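PDB 4OVJ: extracellular solute-binding protein family 1 from Alicyclobacillus acidocaldarius subsp. acidocaldarius, which probably binds an extracellular solute, perhaps a sugar, and delivers it to an ABC importer as a periplasmic-binding-protein-like receptor. Local coordinates for residues 29-33 / 63-69; 177-183 / 225-231; 374-380 / 411-415. One frame throughout, in Å; residues are numbered along the deposited sequence.

Contact 1. Residues 29-33 / 63-69; sequences FGFWG and GPFNQYF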
loop_
_atom_site.group_PDB
_atom_site.type_symbol
_atom_site.label_atom_id
_atom_site.label_comp_id
_atom_site.label_asym_id
_atom_site.label_seq_id
_atom_site.Cartn_x
_atom_site.Cartn_y
_atom_site.Cartn_z
ATOM N N PHE A 29 -6.431 7.290 -23.572
ATOM C CA PHE A 29 -6.000 7.071 -22.197
ATOM C C PHE A 29 -7.177 6.576 -21.379
ATOM O O PHE A 29 -8.090 7.342 -21.073
ATOM C CB PHE A 29 -5.460 8.379 -21.625
ATOM C CG PHE A 29 -5.120 8.347 -20.145
ATOM C CD1 PHE A 29 -4.675 7.197 -19.512
ATOM C CD2 PHE A 29 -5.177 9.523 -19.407
ATOM C CE1 PHE A 29 -4.323 7.206 -18.170
ATOM C CE2 PHE A 29 -4.839 9.534 -18.073
ATOM C CZ PHE A 29 -4.403 8.381 -17.450
ATOM N N GLY A 30 -7.146 5.284 -21.048
ATOM C CA GLY A 30 -8.180 4.659 -20.242
ATOM C C GLY A 30 -7.792 4.640 -18.769
ATOM O O GLY A 30 -6.654 4.362 -18.422
ATOM N N PHE A 31 -8.749 4.943 -17.900
ATOM C CA PHE A 31 -8.517 4.853 -16.464
ATOM C C PHE A 31 -9.835 4.674 -15.733
ATOM O O PHE A 31 -10.898 4.884 -16.313
ATOM C CB PHE A 31 -7.729 6.071 -15.950
ATOM C CG PHE A 31 -8.453 7.362 -16.097
ATOM C CD1 PHE A 31 -8.437 8.049 -17.307
ATOM C CD2 PHE A 31 -9.146 7.902 -15.023
ATOM C CE1 PHE A 31 -9.108 9.255 -17.442
ATOM C CE2 PHE A 31 -9.818 9.105 -15.157
ATOM C CZ PHE A 31 -9.803 9.774 -16.365
ATOM N N TRP A 32 -9.751 4.223 -14.488
ATOM C CA TRP A 32 -10.912 4.057 -13.623
ATOM C C TRP A 32 -10.781 4.991 -12.440
ATOM O O TRP A 32 -9.709 5.537 -12.168
ATOM C CB TRP A 32 -11.042 2.615 -13.113
ATOM C CG TRP A 32 -10.123 2.251 -11.949
ATOM C CD1 TRP A 32 -10.364 2.462 -10.623
ATOM C CD2 TRP A 32 -8.839 1.620 -12.022
ATOM N NE1 TRP A 32 -9.314 2.017 -9.867
ATOM C CE2 TRP A 32 -8.364 1.485 -10.695
ATOM C CE3 TRP A 32 -8.051 1.141 -13.073
ATOM C CZ2 TRP A 32 -7.128 0.899 -10.391
ATOM C CZ3 TRP A 32 -6.812 0.563 -12.777
ATOM C CH2 TRP A 32 -6.361 0.452 -11.441
ATOM N N GLY A 33 -11.880 5.154 -11.729
ATOM C CA GLY A 33 -11.847 5.879 -10.482
ATOM C C GLY A 33 -13.214 6.329 -10.027
ATOM O O GLY A 33 -14.211 6.139 -10.720
ATOM N N GLY A 63 -15.235 4.631 -15.501
ATOM C CA GLY A 63 -16.034 4.523 -14.276
ATOM C C GLY A 63 -15.281 3.805 -13.168
ATOM O O GLY A 63 -14.059 3.765 -13.168
ATOM N N PRO A 64 -16.006 3.214 -12.217
ATOM C CA PRO A 64 -15.348 2.482 -11.139
ATOM C C PRO A 64 -14.572 1.245 -11.628
ATOM O O PRO A 64 -14.796 0.751 -12.740
ATOM C CB PRO A 64 -16.513 2.051 -10.238
ATOM C CG PRO A 64 -17.659 2.916 -10.612
ATOM C CD PRO A 64 -17.471 3.224 -12.068
ATOM N N PHE A 65 -13.690 0.769 -10.761
ATOM C CA PHE A 65 -12.777 -0.356 -11.007
ATOM C C PHE A 65 -13.394 -1.508 -11.801
ATOM O O PHE A 65 -12.915 -1.847 -12.873
ATOM C CB PHE A 65 -12.233 -0.844 -9.650
ATOM C CG PHE A 65 -11.185 -1.930 -9.738
ATOM C CD1 PHE A 65 -11.547 -3.260 -9.755
ATOM C CD2 PHE A 65 -9.833 -1.606 -9.735
ATOM C CE1 PHE A 65 -10.577 -4.252 -9.815
ATOM C CE2 PHE A 65 -8.858 -2.592 -9.780
ATOM C CZ PHE A 65 -9.233 -3.918 -9.827
ATOM N N ASN A 66 -14.455 -2.113 -11.277
ATOM C CA ASN A 66 -15.007 -3.303 -11.916
ATOM C C ASN A 66 -15.587 -2.999 -13.295
ATOM O O ASN A 66 -15.410 -3.774 -14.240
ATOM C CB ASN A 66 -16.063 -3.948 -11.020
ATOM C CG ASN A 66 -15.464 -4.661 -9.823
ATOM O OD1 ASN A 66 -14.368 -5.214 -9.894
ATOM N ND2 ASN A 66 -16.198 -4.674 -8.718
ATOM N N GLN A 67 -16.259 -1.860 -13.416
ATOM C CA GLN A 67 -16.837 -1.454 -14.695
ATOM C C GLN A 67 -15.738 -1.261 -15.726
ATOM O O GLN A 67 -15.838 -1.737 -16.859
ATOM C CB GLN A 67 -17.625 -0.159 -14.547
ATOM C CG GLN A 67 -18.352 0.254 -15.815
ATOM C CD GLN A 67 -19.099 1.558 -15.655
ATOM O OE1 GLN A 67 -19.088 2.408 -16.542
ATOM N NE2 GLN A 67 -19.757 1.722 -14.518
ATOM N N TYR A 68 -14.682 -0.573 -15.313
ATOM C CA TYR A 68 -13.530 -0.316 -16.179
ATOM C C TYR A 68 -12.910 -1.607 -16.686
ATOM O O TYR A 68 -12.744 -1.781 -17.892
ATOM C CB TYR A 68 -12.486 0.491 -15.440
ATOM C CG TYR A 68 -11.158 0.622 -16.136
ATOM C CD1 TYR A 68 -10.975 1.523 -17.175
ATOM C CD2 TYR A 68 -10.062 -0.128 -15.718
ATOM C CE1 TYR A 68 -9.744 1.653 -17.800
ATOM C CE2 TYR A 68 -8.827 0.016 -16.313
ATOM C CZ TYR A 68 -8.678 0.907 -17.364
ATOM O OH TYR A 68 -7.454 1.077 -17.940
ATOM N N PHE A 69 -12.608 -2.531 -15.779
ATOM C CA PHE A 69 -11.937 -3.762 -16.204
ATOM C C PHE A 69 -12.823 -4.690 -17.008
ATOM O O PHE A 69 -12.345 -5.366 -17.921
ATOM C CB PHE A 69 -11.264 -4.470 -15.033
ATOM C CG PHE A 69 -9.937 -3.865 -14.691
ATOM C CD1 PHE A 69 -8.855 -4.032 -15.548
ATOM C CD2 PHE A 69 -9.776 -3.088 -13.560
ATOM C CE1 PHE A 69 -7.621 -3.460 -15.269
ATOM C CE2 PHE A 69 -8.550 -2.515 -13.288
ATOM C CZ PHE A 69 -7.478 -2.701 -14.142
#

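Contact 2. Residues 177-183 / 225-231; sequences WAENDDE and RKEGVVP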
loop_
_atom_site.group_PDB
_atom_site.type_symbol
_atom_site.label_atom_id
_atom_site.label_comp_id
_atom_site.label_asym_id
_atom_site.label_seq_id
_atom_site.Cartn_x
_atom_site.Cartn_y
_atom_site.Cartn_z
ATOM N N TRP A 177 -3.822 2.975 26.772
ATOM C CA TRP A 177 -3.248 1.969 25.881
ATOM C C TRP A 177 -2.157 2.632 25.074
ATOM O O TRP A 177 -2.350 3.736 24.579
ATOM C CB TRP A 177 -4.303 1.348 24.982
ATOM C CG TRP A 177 -5.359 0.641 25.761
ATOM C CD1 TRP A 177 -5.163 -0.305 26.718
ATOM C CD2 TRP A 177 -6.781 0.807 25.647
ATOM N NE1 TRP A 177 -6.369 -0.734 27.221
ATOM C CE2 TRP A 177 -7.377 -0.061 26.588
ATOM C CE3 TRP A 177 -7.606 1.606 24.852
ATOM C CZ2 TRP A 177 -8.763 -0.153 26.750
ATOM C CZ3 TRP A 177 -8.990 1.516 25.018
ATOM C CH2 TRP A 177 -9.546 0.648 25.957
ATOM N N ALA A 178 -1.006 1.973 24.964
ATOM C CA ALA A 178 0.121 2.556 24.251
ATOM C C ALA A 178 -0.023 2.396 22.734
ATOM O O ALA A 178 0.476 3.222 21.981
ATOM C CB ALA A 178 1.438 1.956 24.724
ATOM N N GLU A 179 -0.686 1.323 22.310
ATOM C CA GLU A 179 -0.990 1.090 20.897
ATOM C C GLU A 179 -2.285 0.319 20.784
ATOM O O GLU A 179 -2.685 -0.356 21.715
ATOM C CB GLU A 179 0.139 0.279 20.233
ATOM C CG GLU A 179 0.021 0.128 18.710
ATOM C CD GLU A 179 1.076 -0.795 18.109
ATOM O OE1 GLU A 179 2.135 -0.954 18.720
ATOM O OE2 GLU A 179 0.862 -1.349 17.005
ATOM N N ASN A 180 -2.923 0.417 19.627
ATOM C CA ASN A 180 -4.029 -0.462 19.275
ATOM C C ASN A 180 -3.525 -1.896 19.157
ATOM O O ASN A 180 -2.330 -2.137 18.968
ATOM C CB ASN A 180 -4.623 -0.047 17.940
ATOM C CG ASN A 180 -5.388 1.261 17.988
ATOM O OD1 ASN A 180 -5.373 2.021 18.972
ATOM N ND2 ASN A 180 -6.051 1.549 16.888
ATOM N N ASP A 181 -4.439 -2.854 19.241
ATOM C CA ASP A 181 -4.099 -4.244 18.985
ATOM C C ASP A 181 -4.184 -4.404 17.472
ATOM O O ASP A 181 -5.261 -4.614 16.919
ATOM C CB ASP A 181 -5.064 -5.168 19.729
ATOM C CG ASP A 181 -4.709 -6.634 19.586
ATOM O OD1 ASP A 181 -3.922 -6.966 18.657
ATOM O OD2 ASP A 181 -5.229 -7.453 20.398
ATOM N N ASP A 182 -3.030 -4.283 16.810
ATOM C CA ASP A 182 -2.974 -4.122 15.359
ATOM C C ASP A 182 -2.759 -5.451 14.648
ATOM O O ASP A 182 -1.847 -5.619 13.830
ATOM C CB ASP A 182 -1.907 -3.086 15.003
ATOM C CG ASP A 182 -2.335 -1.693 15.371
ATOM O OD1 ASP A 182 -3.473 -1.331 15.024
ATOM O OD2 ASP A 182 -1.552 -0.945 16.007
ATOM N N GLU A 183 -3.624 -6.395 14.980
ATOM C CA GLU A 183 -3.638 -7.692 14.334
ATOM C C GLU A 183 -4.643 -7.718 13.191
ATOM O O GLU A 183 -5.829 -7.444 13.368
ATOM C CB GLU A 183 -3.965 -8.793 15.319
ATOM C CG GLU A 183 -2.854 -9.050 16.328
ATOM C CD GLU A 183 -3.311 -9.976 17.437
ATOM O OE1 GLU A 183 -3.877 -9.473 18.436
ATOM O OE2 GLU A 183 -3.106 -11.205 17.308
ATOM N N ARG A 225 -1.728 -7.660 25.448
ATOM C CA ARG A 225 -3.085 -7.582 26.010
ATOM C C ARG A 225 -3.087 -7.916 27.504
ATOM O O ARG A 225 -3.709 -7.214 28.297
ATOM C CB ARG A 225 -4.041 -8.538 25.300
ATOM C CG ARG A 225 -4.534 -8.035 23.968
ATOM C CD ARG A 225 -5.750 -8.800 23.492
ATOM N NE ARG A 225 -5.486 -10.215 23.316
ATOM C CZ ARG A 225 -4.886 -10.765 22.262
ATOM N NH1 ARG A 225 -4.440 -10.029 21.256
ATOM N NH2 ARG A 225 -4.720 -12.078 22.226
ATOM N N LYS A 226 -2.401 -9.003 27.857
ATOM C CA LYS A 226 -2.290 -9.479 29.246
ATOM C C LYS A 226 -1.789 -8.380 30.186
ATOM O O LYS A 226 -2.261 -8.258 31.324
ATOM C CB LYS A 226 -1.349 -10.696 29.306
ATOM C CG LYS A 226 -1.033 -11.213 30.703
ATOM C CD LYS A 226 -0.380 -12.594 30.671
ATOM C CE LYS A 226 1.046 -12.539 30.137
ATOM N NZ LYS A 226 1.793 -13.825 30.286
ATOM N N GLU A 227 -0.836 -7.593 29.699
ATOM C CA GLU A 227 -0.230 -6.505 30.464
ATOM C C GLU A 227 -1.038 -5.199 30.400
ATOM O O GLU A 227 -0.657 -4.216 31.036
ATOM C CB GLU A 227 1.186 -6.218 29.950
ATOM C CG GLU A 227 2.073 -7.442 29.727
ATOM C CD GLU A 227 3.142 -7.650 30.776
ATOM O OE1 GLU A 227 3.082 -7.016 31.858
ATOM O OE2 GLU A 227 4.053 -8.472 30.516
ATOM N N GLY A 228 -2.127 -5.172 29.632
ATOM C CA GLY A 228 -2.984 -3.991 29.547
ATOM C C GLY A 228 -2.424 -2.873 28.682
ATOM O O GLY A 228 -2.885 -1.741 28.736
ATOM N N VAL A 229 -1.457 -3.209 27.842
ATOM C CA VAL A 229 -0.732 -2.231 27.054
ATOM C C VAL A 229 -1.435 -1.923 25.716
ATOM O O VAL A 229 -1.273 -0.831 25.145
ATOM C CB VAL A 229 0.700 -2.752 26.842
ATOM C CG1 VAL A 229 1.454 -1.868 25.908
ATOM C CG2 VAL A 229 1.403 -2.845 28.192
ATOM N N VAL A 230 -2.185 -2.894 25.204
ATOM C CA VAL A 230 -3.078 -2.685 24.052
ATOM C C VAL A 230 -4.495 -3.038 24.514
ATOM O O VAL A 230 -4.664 -3.676 25.553
ATOM C CB VAL A 230 -2.655 -3.532 22.822
ATOM C CG1 VAL A 230 -1.190 -3.261 22.458
ATOM C CG2 VAL A 230 -2.885 -5.007 23.076
ATOM N N PRO A 231 -5.514 -2.607 23.765
ATOM C CA PRO A 231 -6.881 -2.780 24.268
ATOM C C PRO A 231 -7.302 -4.235 24.307
ATOM O O PRO A 231 -6.758 -5.049 23.584
ATOM C CB PRO A 231 -7.738 -2.002 23.261
ATOM C CG PRO A 231 -6.783 -1.142 22.503
ATOM C CD PRO A 231 -5.499 -1.909 22.476
HETATM O O HOH W 1 -7.637 -6.592 21.486
HETATM O O HOH W 2 -3.272 -12.463 19.769
#

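Contact 3. Residues 374-380 / 411-415; sequences PQHDKEI and DLLQN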
loop_
_atom_site.group_PDB
_atom_site.type_symbol
_atom_site.label_atom_id
_atom_site.label_comp_id
_atom_site.label_asym_id
_atom_site.label_seq_id
_atom_site.Cartn_x
_atom_site.Cartn_y
_atom_site.Cartn_z
ATOM N N PRO A 374 -4.365 -15.245 -4.377
ATOM C CA PRO A 374 -5.420 -16.058 -5.003
ATOM C C PRO A 374 -6.812 -15.468 -4.784
ATOM O O PRO A 374 -6.989 -14.579 -3.953
ATOM C CB PRO A 374 -5.288 -17.404 -4.303
ATOM C CG PRO A 374 -4.709 -17.078 -2.962
ATOM C CD PRO A 374 -3.825 -15.881 -3.158
ATOM N N GLN A 375 -7.784 -15.997 -5.526
ATOM C CA GLN A 375 -9.151 -15.468 -5.569
ATOM C C GLN A 375 -9.867 -15.466 -4.217
ATOM O O GLN A 375 -10.704 -14.600 -3.955
ATOM C CB GLN A 375 -9.982 -16.266 -6.582
ATOM C CG GLN A 375 -10.235 -17.713 -6.184
ATOM C CD GLN A 375 -11.105 -18.453 -7.182
ATOM O OE1 GLN A 375 -11.750 -17.846 -8.034
ATOM N NE2 GLN A 375 -11.127 -19.774 -7.078
ATOM N N HIS A 376 -9.524 -16.426 -3.363
ATOM C CA HIS A 376 -10.170 -16.581 -2.050
ATOM C C HIS A 376 -9.623 -15.637 -0.962
ATOM O O HIS A 376 -10.013 -15.754 0.197
ATOM C CB HIS A 376 -10.041 -18.035 -1.569
ATOM C CG HIS A 376 -10.775 -19.029 -2.421
ATOM N ND1 HIS A 376 -12.122 -18.925 -2.695
ATOM C CD2 HIS A 376 -10.350 -20.155 -3.041
ATOM C CE1 HIS A 376 -12.493 -19.938 -3.459
ATOM N NE2 HIS A 376 -11.435 -20.701 -3.682
ATOM N N ASP A 377 -8.734 -14.709 -1.317
ATOM C CA ASP A 377 -8.090 -13.837 -0.320
ATOM C C ASP A 377 -9.052 -13.062 0.571
ATOM O O ASP A 377 -8.822 -12.954 1.774
ATOM C CB ASP A 377 -7.129 -12.852 -0.993
ATOM C CG ASP A 377 -6.382 -11.981 0.010
ATOM O OD1 ASP A 377 -5.533 -12.500 0.762
ATOM O OD2 ASP A 377 -6.667 -10.770 0.066
ATOM N N LYS A 378 -10.118 -12.511 -0.016
ATOM C CA LYS A 378 -11.082 -11.732 0.750
ATOM C C LYS A 378 -11.726 -12.577 1.861
ATOM O O LYS A 378 -11.804 -12.137 3.010
ATOM C CB LYS A 378 -12.140 -11.122 -0.175
ATOM C CG LYS A 378 -13.031 -10.098 0.510
ATOM C CD LYS A 378 -13.698 -9.166 -0.496
ATOM C CE LYS A 378 -14.557 -8.115 0.195
ATOM N NZ LYS A 378 -15.807 -8.697 0.759
ATOM N N GLU A 379 -12.149 -13.792 1.521
ATOM C CA GLU A 379 -12.743 -14.712 2.495
ATOM C C GLU A 379 -11.732 -15.123 3.559
ATOM O O GLU A 379 -12.043 -15.126 4.748
ATOM C CB GLU A 379 -13.309 -15.961 1.805
ATOM C CG GLU A 379 -13.937 -16.947 2.785
ATOM C CD GLU A 379 -14.752 -18.052 2.132
ATOM O OE1 GLU A 379 -14.824 -18.114 0.884
ATOM O OE2 GLU A 379 -15.329 -18.871 2.887
ATOM N N ILE A 380 -10.525 -15.470 3.121
ATOM C CA ILE A 380 -9.448 -15.883 4.031
ATOM C C ILE A 380 -9.092 -14.755 5.004
ATOM O O ILE A 380 -8.921 -14.986 6.194
ATOM C CB ILE A 380 -8.209 -16.370 3.250
ATOM C CG1 ILE A 380 -8.563 -17.677 2.529
ATOM C CG2 ILE A 380 -7.037 -16.604 4.195
ATOM C CD1 ILE A 380 -7.487 -18.236 1.639
ATOM N N ASP A 411 -7.730 -25.776 3.051
ATOM C CA ASP A 411 -8.818 -26.558 2.429
ATOM C C ASP A 411 -9.519 -25.755 1.335
ATOM O O ASP A 411 -9.823 -26.278 0.260
ATOM C CB ASP A 411 -9.858 -27.004 3.476
ATOM C CG ASP A 411 -9.404 -28.216 4.291
ATOM O OD1 ASP A 411 -8.408 -28.871 3.907
ATOM O OD2 ASP A 411 -10.060 -28.524 5.319
ATOM N N LEU A 412 -9.775 -24.484 1.622
ATOM C CA LEU A 412 -10.373 -23.573 0.657
ATOM C C LEU A 412 -9.459 -23.349 -0.556
ATOM O O LEU A 412 -9.917 -23.373 -1.699
ATOM C CB LEU A 412 -10.672 -22.245 1.339
ATOM C CG LEU A 412 -11.378 -21.156 0.541
ATOM C CD1 LEU A 412 -12.668 -21.674 -0.072
ATOM C CD2 LEU A 412 -11.660 -19.973 1.455
ATOM N N LEU A 413 -8.170 -23.128 -0.314
ATOM C CA LEU A 413 -7.235 -22.950 -1.418
ATOM C C LEU A 413 -7.099 -24.197 -2.298
ATOM O O LEU A 413 -6.860 -24.072 -3.492
ATOM C CB LEU A 413 -5.865 -22.545 -0.900
ATOM C CG LEU A 413 -5.818 -21.167 -0.246
ATOM C CD1 LEU A 413 -4.454 -20.998 0.406
ATOM C CD2 LEU A 413 -6.090 -20.066 -1.250
ATOM N N GLN A 414 -7.238 -25.383 -1.702
ATOM C CA GLN A 414 -7.094 -26.654 -2.432
ATOM C C GLN A 414 -8.368 -26.989 -3.222
ATOM O O GLN A 414 -8.313 -27.663 -4.262
ATOM C CB GLN A 414 -6.732 -27.795 -1.468
ATOM C CG GLN A 414 -5.962 -28.927 -2.134
ATOM C CD GLN A 414 -5.857 -30.176 -1.273
ATOM O OE1 GLN A 414 -5.839 -30.104 -0.042
ATOM N NE2 GLN A 414 -5.780 -31.332 -1.922
ATOM N N ASN A 415 -9.509 -26.530 -2.716
ATOM C CA ASN A 415 -10.772 -26.600 -3.453
ATOM C C ASN A 415 -10.963 -25.336 -4.310
ATOM O O ASN A 415 -11.534 -24.332 -3.866
ATOM C CB ASN A 415 -11.949 -26.804 -2.482
ATOM C CG ASN A 415 -13.306 -26.813 -3.183
ATOM O OD1 ASN A 415 -13.408 -26.565 -4.389
ATOM N ND2 ASN A 415 -14.361 -27.093 -2.422
#

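Contact 1. Residues 29-33 / 63-69
An aromatic cluster joins the end of parallel strand 25-31 to the start of helix 65-77 in the N-terminal lobe of this periplasmic-binding-protein fold, where the strand is flanked by strands 55-61 and 84-87. Trp32 lies at its centre. Its p rotamer (chi1 79°) sends the indole along the first helical turn, so that Phe65 and Phe69, one turn apart, cover the same face. Phe65, chi1 t, directs its edge at the five-membered ring in a T-shaped pair (centroids 5.1 Å apart, planes at 85°), while the six-membered ring meets Phe69, chi1 m, obliquely. Tyr68, t like Phe65, packs its CB 3.5 Å from Trp32 CB and carries its ring to the strand backbone, with CE1 3.4 Å from Phe31 N; its hydroxyl is hydrogen-bonded to Gln86 O on strand 84-87. Phe31 points away from the helix, and its ring meets that of Phe61. Pro64 occupies the N-cap position. Next to it, one hydrogen bond joins the backbones, from Gly33 N to Gly63 O at 3.0 Å.

Contact 2. Residues 177-183 / 225-231
This is a buried contact in the C-terminal lobe, combining apolar packing with a salt-bridge network: the irregular segment 177-183, between helices 160-174 and 185-194, lies against the C-terminal end of helix 211-226 and the chain leaving it. Gly228, with positive phi, ends that helix in a Schellman motif and turns the backbone toward Trp177. One backbone hydrogen bond, from Ala178 N to Val229 O (2.8 Å), joins the two backbones, and Val230 CA makes a CA-H...O contact with Glu179 O at 3.3 Å. Pro231 packs on the indole face of Trp177, its CA 3.6 Å from the centroid of the five-membered ring in a CH-pi contact. Val229 meanwhile packs beside Ala178 and against Leu167 of helix 160-174.

At the other end, Arg225, in the last turn of the helix, forms salt bridges through NH1 to Asp181 OD2 (2.8 Å) and Glu183 OE1 (2.9 Å, weak as a hydrogen bond). One water links Asp181 OD2 to Pro231 O, and a second connects Glu183 OE2 with Arg225 NH2. Gln392 of helix 377-392 adds weak hydrogen bonds from NE2 to both carboxylates. Arg225 thus brings one positive charge to two neighbouring carboxylates, so that electrostatics add to the apolar packing in holding the loop to the helix end.

Contact 3. Residues 374-380 / 411-415
Pro374 opens a type I beta turn that runs to Asp377, closed by the bond from Asp377 N to Pro374 O, and its ring touches the second segment through CG, 3.7 Å from Leu413 CD2. His376 follows at the N-cap of helix 377-392 and accepts the first helical bond, from Ile380 N to its carbonyl oxygen. Its imidazole, in the m rotamer, extends to the end of helix 398-414, where Leu412 covers one face: Leu412 CD1 sits 3.8 Å from the centroid of the His376 ring, almost on the normal, a CH-pi contact. Asp377 points away and instead accepts hydrogen bonds at OD1 from Trp185 and Tyr200. Within the first turn, Glu379 lays its aliphatic chain and carboxyl carbon beside Leu412, with CD 3.7 Å from Leu412 CD2. Ile380 is the buried member, placing CD1 3.7 Å from Leu413 CD2 and CG1 4.0 Å from Leu412 CD2. The packing is thus essentially apolar and lies at the surface. It joins the start of helix 377-392 to the last turn of helix 398-414, with Tyr200 touching Pro374, Ile380 and Leu413, and Phe405 and Ala409 continuing the interface along helix 398-414.

From the N terminus, the chain first closes contact 1, whose intervening helix 35-51 and strand 55-61 complete, with strand 25-31, a beta-alpha-beta unit of the first lobe. Contact 2 then closes a loop of 41 residues in the other lobe, mostly helical, including helices 185-194 and 211-226. Contact 3 comes last, closing the helical hairpin of 377-392 and 398-414 at the C terminus. The three follow in series, neither nesting nor crossing. Contacts 1 and 2 lie on opposite sides of the chain's centre, their own centres 40 Å apart. Helix 377-392 relates the last two: it begins at contact 3, while Gln392 at its far end reaches the charged cluster of contact 2.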